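Local coordinates for protein L-lysine 6-monooxygenase involved in desferrioxamine biosynthesis (PDB 5O8P) that catalyses, probably, the FAD- and NADPH-dependent N-hydroxylation of cadaverine in the biosynthesis of the siderophore desferrioxamine, at residues M51-L65 / F96-A110. Numbering follows the deposited sequence.
Sequences MLESAHLQTPFMADL and FFLMRKEYNQYCQWA. With FAD (flavin-adenine dinucleotide), chain C.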
loop_
_atom_site.group_PDB
_atom_site.type_symbol
_atom_site.label_atom_id
_atom_site.label_comp_id
_atom_site.label_asym_id
_atom_site.label_seq_id
_atom_site.Cartn_x
_atom_site.Cartn_y
_atom_site.Cartn_z
ATOM N N MET B 51 -25.043 0.849 8.205
ATOM C CA MET B 51 -24.697 1.218 6.842
ATOM C C MET B 51 -24.147 2.633 6.808
ATOM O O MET B 51 -24.804 3.556 6.331
ATOM C CB MET B 51 -25.903 1.063 5.917
ATOM C CG MET B 51 -25.590 1.255 4.444
ATOM S SD MET B 51 -26.902 0.516 3.476
ATOM C CE MET B 51 -28.102 1.849 3.354
ATOM N N LEU B 52 -22.936 2.766 7.329
ATOM C CA LEU B 52 -22.240 4.027 7.450
ATOM C C LEU B 52 -21.663 4.372 6.083
ATOM O O LEU B 52 -21.251 3.470 5.337
ATOM C CB LEU B 52 -21.085 3.906 8.455
ATOM C CG LEU B 52 -21.407 3.424 9.868
ATOM C CD1 LEU B 52 -20.151 3.069 10.658
ATOM C CD2 LEU B 52 -22.164 4.500 10.608
ATOM N N GLU B 53 -21.588 5.662 5.765
ATOM C CA GLU B 53 -21.025 6.142 4.493
ATOM C C GLU B 53 -19.638 5.570 4.174
ATOM O O GLU B 53 -19.343 5.256 3.019
ATOM C CB GLU B 53 -20.953 7.676 4.480
ATOM C CG GLU B 53 -20.114 8.249 3.345
ATOM C CD GLU B 53 -20.207 9.761 3.231
ATOM O OE1 GLU B 53 -21.340 10.298 3.174
ATOM O OE2 GLU B 53 -19.137 10.411 3.181
ATOM N N SER B 54 -18.798 5.464 5.190
ATOM C CA SER B 54 -17.435 4.991 4.997
ATOM C C SER B 54 -17.304 3.473 4.986
ATOM O O SER B 54 -16.264 2.970 4.608
ATOM C CB SER B 54 -16.528 5.562 6.096
ATOM O OG SER B 54 -16.820 4.958 7.346
ATOM N N ALA B 55 -18.330 2.747 5.409
ATOM C CA ALA B 55 -18.244 1.284 5.597
ATOM C C ALA B 55 -18.176 0.487 4.288
ATOM O O ALA B 55 -19.023 0.677 3.409
ATOM C CB ALA B 55 -19.437 0.806 6.411
ATOM N N HIS B 56 -17.178 -0.397 4.173
ATOM C CA HIS B 56 -17.074 -1.358 3.050
ATOM C C HIS B 56 -17.358 -2.774 3.492
ATOM O O HIS B 56 -17.331 -3.077 4.669
ATOM C CB HIS B 56 -15.688 -1.379 2.360
ATOM C CG HIS B 56 -14.544 -1.054 3.250
ATOM N ND1 HIS B 56 -14.116 0.236 3.438
ATOM C CD2 HIS B 56 -13.702 -1.844 3.962
ATOM C CE1 HIS B 56 -13.084 0.238 4.267
ATOM N NE2 HIS B 56 -12.816 -1.012 4.602
ATOM N N LEU B 57 -17.590 -3.643 2.517
ATOM C CA LEU B 57 -17.541 -5.076 2.748
ATOM C C LEU B 57 -16.105 -5.530 3.014
ATOM O O LEU B 57 -15.135 -4.885 2.579
ATOM C CB LEU B 57 -18.071 -5.844 1.537
ATOM C CG LEU B 57 -19.496 -5.618 1.046
ATOM C CD1 LEU B 57 -19.686 -6.327 -0.279
ATOM C CD2 LEU B 57 -20.493 -6.119 2.058
ATOM N N GLN B 58 -15.983 -6.667 3.684
ATOM C CA GLN B 58 -14.680 -7.218 4.068
ATOM C C GLN B 58 -14.190 -8.248 3.058
ATOM O O GLN B 58 -13.311 -9.052 3.343
ATOM C CB GLN B 58 -14.790 -7.859 5.457
ATOM C CG GLN B 58 -15.235 -6.935 6.579
ATOM C CD GLN B 58 -14.479 -5.621 6.588
ATOM O OE1 GLN B 58 -13.363 -5.527 7.100
ATOM N NE2 GLN B 58 -15.069 -4.610 5.971
ATOM N N THR B 59 -14.732 -8.166 1.848
ATOM C CA THR B 59 -14.775 -9.278 0.924
ATOM C C THR B 59 -14.777 -8.678 -0.498
ATOM O O THR B 59 -15.551 -7.739 -0.783
ATOM C CB THR B 59 -16.028 -10.132 1.266
ATOM O OG1 THR B 59 -15.675 -11.506 1.241
ATOM C CG2 THR B 59 -17.271 -9.846 0.363
ATOM N N PRO B 60 -13.900 -9.170 -1.392
ATOM C CA PRO B 60 -13.822 -8.583 -2.742
ATOM C C PRO B 60 -15.111 -8.766 -3.527
ATOM O O PRO B 60 -15.895 -9.677 -3.215
ATOM C CB PRO B 60 -12.703 -9.372 -3.408
ATOM C CG PRO B 60 -11.938 -9.967 -2.282
ATOM C CD PRO B 60 -12.969 -10.294 -1.252
ATOM N N PHE B 61 -15.332 -7.914 -4.526
ATOM C CA PHE B 61 -16.626 -7.888 -5.228
ATOM C C PHE B 61 -17.016 -9.171 -5.963
ATOM O O PHE B 61 -18.187 -9.377 -6.206
ATOM C CB PHE B 61 -16.744 -6.688 -6.173
ATOM C CG PHE B 61 -15.803 -6.724 -7.348
ATOM C CD1 PHE B 61 -16.073 -7.506 -8.465
ATOM C CD2 PHE B 61 -14.651 -5.934 -7.353
ATOM C CE1 PHE B 61 -15.215 -7.518 -9.546
ATOM C CE2 PHE B 61 -13.794 -5.940 -8.436
ATOM C CZ PHE B 61 -14.079 -6.729 -9.533
ATOM N N MET B 62 -16.062 -10.023 -6.316
ATOM C CA MET B 62 -16.360 -11.343 -6.887
ATOM C C MET B 62 -17.189 -12.211 -5.947
ATOM O O MET B 62 -17.821 -13.158 -6.389
ATOM C CB MET B 62 -15.072 -12.102 -7.249
ATOM C CG MET B 62 -14.246 -11.455 -8.352
ATOM S SD MET B 62 -13.159 -10.154 -7.729
ATOM C CE MET B 62 -11.789 -11.131 -7.092
ATOM N N ALA B 63 -17.168 -11.920 -4.650
ATOM C CA ALA B 63 -18.132 -12.503 -3.710
ATOM C C ALA B 63 -19.392 -11.635 -3.691
ATOM O O ALA B 63 -19.721 -10.958 -2.710
ATOM C CB ALA B 63 -17.535 -12.639 -2.320
ATOM N N ASP B 64 -20.073 -11.681 -4.826
ATOM C CA ASP B 64 -21.366 -11.081 -5.033
ATOM C C ASP B 64 -22.365 -12.257 -4.980
ATOM O O ASP B 64 -22.094 -13.252 -4.315
ATOM C CB ASP B 64 -21.373 -10.297 -6.365
ATOM C CG ASP B 64 -21.117 -11.180 -7.609
ATOM O OD1 ASP B 64 -21.086 -12.424 -7.510
ATOM O OD2 ASP B 64 -20.937 -10.620 -8.709
ATOM N N LEU B 65 -23.495 -12.175 -5.674
ATOM C CA LEU B 65 -24.542 -13.184 -5.517
ATOM C C LEU B 65 -24.278 -14.467 -6.314
ATOM O O LEU B 65 -24.783 -15.541 -5.954
ATOM C CB LEU B 65 -25.885 -12.568 -5.904
ATOM C CG LEU B 65 -26.315 -11.376 -5.031
ATOM C CD1 LEU B 65 -27.363 -10.511 -5.716
ATOM C CD2 LEU B 65 -26.833 -11.878 -3.688
ATOM N N PHE B 96 -11.379 -3.367 -4.837
ATOM C CA PHE B 96 -12.058 -4.647 -4.712
ATOM C C PHE B 96 -13.292 -4.630 -3.807
ATOM O O PHE B 96 -14.187 -5.462 -3.976
ATOM C CB PHE B 96 -11.078 -5.759 -4.254
ATOM C CG PHE B 96 -10.335 -6.426 -5.400
ATOM C CD1 PHE B 96 -10.977 -7.329 -6.249
ATOM C CD2 PHE B 96 -9.011 -6.143 -5.638
ATOM C CE1 PHE B 96 -10.303 -7.913 -7.301
ATOM C CE2 PHE B 96 -8.326 -6.732 -6.681
ATOM C CZ PHE B 96 -8.970 -7.618 -7.516
ATOM N N PHE B 97 -13.352 -3.691 -2.868
ATOM C CA PHE B 97 -14.328 -3.761 -1.785
ATOM C C PHE B 97 -15.442 -2.763 -1.971
ATOM O O PHE B 97 -15.206 -1.539 -1.962
ATOM C CB PHE B 97 -13.633 -3.553 -0.448
ATOM C CG PHE B 97 -12.543 -4.540 -0.210
ATOM C CD1 PHE B 97 -12.841 -5.812 0.233
ATOM C CD2 PHE B 97 -11.222 -4.219 -0.492
ATOM C CE1 PHE B 97 -11.845 -6.744 0.435
ATOM C CE2 PHE B 97 -10.217 -5.151 -0.305
ATOM C CZ PHE B 97 -10.527 -6.416 0.159
ATOM N N LEU B 98 -16.654 -3.294 -2.140
ATOM C CA LEU B 98 -17.808 -2.459 -2.332
ATOM C C LEU B 98 -18.156 -1.731 -1.040
ATOM O O LEU B 98 -17.976 -2.268 0.060
ATOM C CB LEU B 98 -18.995 -3.314 -2.715
ATOM C CG LEU B 98 -18.989 -4.057 -4.036
ATOM C CD1 LEU B 98 -20.212 -4.977 -4.122
ATOM C CD2 LEU B 98 -18.965 -3.058 -5.183
ATOM N N MET B 99 -18.675 -0.515 -1.183
ATOM C CA MET B 99 -19.310 0.185 -0.072
ATOM C C MET B 99 -20.566 -0.609 0.307
ATOM O O MET B 99 -21.265 -1.081 -0.574
ATOM C CB MET B 99 -19.749 1.583 -0.507
ATOM C CG MET B 99 -18.682 2.519 -1.068
ATOM S SD MET B 99 -17.118 2.578 -0.180
ATOM C CE MET B 99 -17.575 2.962 1.510
ATOM N N ARG B 100 -20.886 -0.733 1.593
ATOM C CA ARG B 100 -22.127 -1.406 1.994
ATOM C C ARG B 100 -23.345 -0.791 1.362
ATOM O O ARG B 100 -24.288 -1.504 1.047
ATOM C CB ARG B 100 -22.344 -1.374 3.496
ATOM C CG ARG B 100 -21.379 -2.216 4.281
ATOM C CD ARG B 100 -22.077 -3.145 5.253
ATOM N NE ARG B 100 -21.116 -3.526 6.268
ATOM C CZ ARG B 100 -20.782 -2.784 7.320
ATOM N NH1 ARG B 100 -21.309 -1.583 7.518
ATOM N NH2 ARG B 100 -19.873 -3.246 8.170
ATOM N N LYS B 101 -23.341 0.523 1.193
ATOM C CA LYS B 101 -24.452 1.187 0.543
ATOM C C LYS B 101 -24.615 0.698 -0.892
ATOM O O LYS B 101 -25.736 0.492 -1.341
ATOM C CB LYS B 101 -24.304 2.709 0.600
ATOM C CG LYS B 101 -25.269 3.468 -0.302
ATOM C CD LYS B 101 -25.560 4.871 0.200
ATOM C CE LYS B 101 -26.729 4.850 1.169
ATOM N NZ LYS B 101 -26.910 6.162 1.845
ATOM N N GLU B 102 -23.512 0.507 -1.601
ATOM C CA GLU B 102 -23.584 0.042 -2.974
ATOM C C GLU B 102 -23.988 -1.435 -3.037
ATOM O O GLU B 102 -24.740 -1.824 -3.915
ATOM C CB GLU B 102 -22.265 0.297 -3.701
ATOM C CG GLU B 102 -22.332 0.042 -5.198
ATOM C CD GLU B 102 -21.311 0.835 -5.995
ATOM O OE1 GLU B 102 -20.139 0.945 -5.578
ATOM O OE2 GLU B 102 -21.694 1.340 -7.069
ATOM N N TYR B 103 -23.512 -2.255 -2.108
ATOM C CA TYR B 103 -23.867 -3.670 -2.107
ATOM C C TYR B 103 -25.350 -3.806 -1.892
ATOM O O TYR B 103 -26.008 -4.638 -2.527
ATOM C CB TYR B 103 -23.127 -4.426 -1.014
ATOM C CG TYR B 103 -23.461 -5.905 -0.912
ATOM C CD1 TYR B 103 -22.983 -6.823 -1.836
ATOM C CD2 TYR B 103 -24.230 -6.384 0.125
ATOM C CE1 TYR B 103 -23.271 -8.178 -1.726
ATOM C CE2 TYR B 103 -24.524 -7.740 0.244
ATOM C CZ TYR B 103 -24.045 -8.625 -0.679
ATOM O OH TYR B 103 -24.348 -9.961 -0.553
ATOM N N ASN B 104 -25.870 -2.969 -0.999
ATOM C CA ASN B 104 -27.292 -2.961 -0.687
ATOM C C ASN B 104 -28.091 -2.546 -1.908
ATOM O O ASN B 104 -29.071 -3.197 -2.233
ATOM C CB ASN B 104 -27.586 -2.034 0.498
ATOM C CG ASN B 104 -29.009 -2.171 1.019
ATOM O OD1 ASN B 104 -29.479 -3.286 1.284
ATOM N ND2 ASN B 104 -29.696 -1.040 1.176
ATOM N N GLN B 105 -27.666 -1.482 -2.587
ATOM C CA GLN B 105 -28.294 -1.056 -3.840
ATOM C C GLN B 105 -28.272 -2.158 -4.901
ATOM O O GLN B 105 -29.266 -2.367 -5.605
ATOM C CB GLN B 105 -27.585 0.171 -4.407
ATOM C CG GLN B 105 -27.894 1.476 -3.704
ATOM C CD GLN B 105 -27.052 2.626 -4.216
ATOM O OE1 GLN B 105 -26.278 2.493 -5.168
ATOM N NE2 GLN B 105 -27.184 3.758 -3.575
ATOM N N TYR B 106 -27.136 -2.844 -5.007
ATOM C CA TYR B 106 -26.972 -3.973 -5.929
ATOM C C TYR B 106 -27.907 -5.147 -5.592
ATOM O O TYR B 106 -28.587 -5.662 -6.474
ATOM C CB TYR B 106 -25.483 -4.396 -6.001
ATOM C CG TYR B 106 -25.203 -5.842 -6.366
ATOM C CD1 TYR B 106 -25.420 -6.301 -7.654
ATOM C CD2 TYR B 106 -24.688 -6.741 -5.428
ATOM C CE1 TYR B 106 -25.173 -7.623 -8.006
ATOM C CE2 TYR B 106 -24.433 -8.070 -5.756
ATOM C CZ TYR B 106 -24.674 -8.515 -7.051
ATOM O OH TYR B 106 -24.429 -9.839 -7.394
ATOM N N CYS B 107 -27.954 -5.553 -4.329
ATOM C CA CYS B 107 -28.863 -6.627 -3.916
ATOM C C CYS B 107 -30.325 -6.277 -4.183
ATOM O O CYS B 107 -31.121 -7.147 -4.505
ATOM C CB CYS B 107 -28.682 -6.971 -2.443
ATOM S SG CYS B 107 -27.158 -7.875 -2.103
ATOM N N GLN B 108 -30.667 -4.999 -4.052
ATOM C CA GLN B 108 -32.035 -4.532 -4.290
ATOM C C GLN B 108 -32.354 -4.600 -5.764
ATOM O O GLN B 108 -33.405 -5.077 -6.141
ATOM C CB GLN B 108 -32.238 -3.105 -3.762
ATOM C CG GLN B 108 -32.391 -3.045 -2.244
ATOM C CD GLN B 108 -32.392 -1.630 -1.693
ATOM O OE1 GLN B 108 -32.165 -0.656 -2.419
ATOM N NE2 GLN B 108 -32.625 -1.510 -0.394
ATOM N N TRP B 109 -31.435 -4.139 -6.599
ATOM C CA TRP B 109 -31.560 -4.291 -8.046
ATOM C C TRP B 109 -31.770 -5.743 -8.472
ATOM O O TRP B 109 -32.612 -6.018 -9.319
ATOM C CB TRP B 109 -30.323 -3.721 -8.725
ATOM C CG TRP B 109 -30.223 -3.987 -10.160
ATOM C CD1 TRP B 109 -30.758 -3.256 -11.160
ATOM C CD2 TRP B 109 -29.520 -5.056 -10.768
ATOM N NE1 TRP B 109 -30.436 -3.798 -12.372
ATOM C CE2 TRP B 109 -29.669 -4.907 -12.160
ATOM C CE3 TRP B 109 -28.760 -6.122 -10.271
ATOM C CZ2 TRP B 109 -29.104 -5.785 -13.069
ATOM C CZ3 TRP B 109 -28.177 -6.986 -11.174
ATOM C CH2 TRP B 109 -28.355 -6.812 -12.562
ATOM N N ALA B 110 -31.002 -6.660 -7.895
ATOM C CA ALA B 110 -31.157 -8.076 -8.196
ATOM C C ALA B 110 -32.529 -8.584 -7.753
ATOM O O ALA B 110 -33.231 -9.239 -8.518
ATOM C CB ALA B 110 -30.056 -8.890 -7.538
HETATM P PA FAD C . -30.285 -12.087 6.811
HETATM O O1A FAD C . -30.185 -10.598 6.534
HETATM O O2A FAD C . -30.350 -12.570 8.239
HETATM O O5B FAD C . -31.592 -12.583 6.001
HETATM C C5B FAD C . -32.684 -13.245 6.632
HETATM C C4B FAD C . -34.039 -12.831 6.070
HETATM O O4B FAD C . -35.019 -13.820 6.422
HETATM C C3B FAD C . -34.535 -11.510 6.649
HETATM O O3B FAD C . -35.001 -10.681 5.575
HETATM C C2B FAD C . -35.628 -11.910 7.639
HETATM O O2B FAD C . -36.678 -10.947 7.776
HETATM C C1B FAD C . -36.159 -13.191 7.026
HETATM N N9A FAD C . -36.909 -14.096 7.939
HETATM C C8A FAD C . -36.550 -14.568 9.151
HETATM N N7A FAD C . -37.526 -15.375 9.654
HETATM C C5A FAD C . -38.530 -15.426 8.753
HETATM C C6A FAD C . -39.862 -16.081 8.634
HETATM N N6A FAD C . -40.341 -16.879 9.618
HETATM N N1A FAD C . -40.585 -15.859 7.505
HETATM C C2A FAD C . -40.135 -15.067 6.508
HETATM N N3A FAD C . -38.944 -14.439 6.557
HETATM C C4A FAD C . -38.113 -14.579 7.625
HETATM N N1 FAD C . -20.133 -11.061 5.736
HETATM C C2 FAD C . -19.252 -10.926 4.710
HETATM O O2 FAD C . -18.832 -11.965 4.153
HETATM N N3 FAD C . -18.829 -9.718 4.274
HETATM C C4 FAD C . -19.250 -8.571 4.837
HETATM O O4 FAD C . -18.841 -7.470 4.421
HETATM C C4X FAD C . -20.213 -8.633 5.965
HETATM N N5 FAD C . -20.677 -7.518 6.570
HETATM C C5X FAD C . -21.553 -7.610 7.599
HETATM C C6 FAD C . -21.995 -6.427 8.187
HETATM C C7 FAD C . -22.897 -6.441 9.248
HETATM C C7M FAD C . -23.358 -5.146 9.870
HETATM C C8 FAD C . -23.394 -7.752 9.758
HETATM C C8M FAD C . -24.368 -7.795 10.904
HETATM C C9 FAD C . -22.954 -8.943 9.179
HETATM C C9A FAD C . -22.044 -8.944 8.106
HETATM N N10 FAD C . -21.567 -10.142 7.474
HETATM C C10 FAD C . -20.643 -9.993 6.401
HETATM C "C1'" FAD C . -21.982 -11.514 7.874
HETATM C "C2'" FAD C . -23.160 -12.051 7.027
HETATM O "O2'" FAD C . -22.923 -11.812 5.624
HETATM C "C3'" FAD C . -24.529 -11.468 7.424
HETATM O "O3'" FAD C . -24.835 -11.789 8.790
HETATM C "C4'" FAD C . -25.682 -11.960 6.539
HETATM O "O4'" FAD C . -26.735 -10.989 6.542
HETATM C "C5'" FAD C . -26.251 -13.301 6.998
HETATM O "O5'" FAD C . -26.901 -13.933 5.894
HETATM P P FAD C . -28.461 -14.289 5.963
HETATM O O1P FAD C . -28.865 -14.878 4.627
HETATM O O2P FAD C . -28.589 -15.108 7.217
HETATM O O3P FAD C . -29.002 -12.757 6.065
#
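Leu57 N donates to Leu98 O (2.8 Å) and Arg100 N to Ala55 O (3.0 Å, 168° at the hydrogen), two nearly straight bonds flanking the antiparallel, non-hydrogen-bonded pair of His56 with Met99, the helix N-cap. The buried part is packed round Leu57: CD1 lies 3.7 Å from Tyr103 CD1 and also meets Leu98 CB, while CD2 sits over a face of the Tyr103 ring, offset toward its rim, and reaches FAD O4. Tyr103 has its CG trans to the backbone N (chi1 178°), which sends the ring from the helix toward the loop. This short ribbon running into a helix lines part of the flavin pocket in this member of the lysine/ornithine N-hydroxylase family: Gln58 N donates to FAD O4 (3.1 Å), and the Arg100 guanidinium has His56 O over one face and FAD C7M over the other, its NH2 salt-bridged to Glu206. Further along, Tyr106 OH accepts from Leu65 N (3.0 Å) and is also hydrogen-bonded to Tyr75 O. Phe61 and Phe96 are near parallel (18°) but slid apart, with Met62 SD at the Phe96 edge. The solvent side is the Leu52–Ala55 turn, where Glu53 and Ser54 are exposed; Met51, partly exposed, still packs SD against Lys101 CA (3.9 Å).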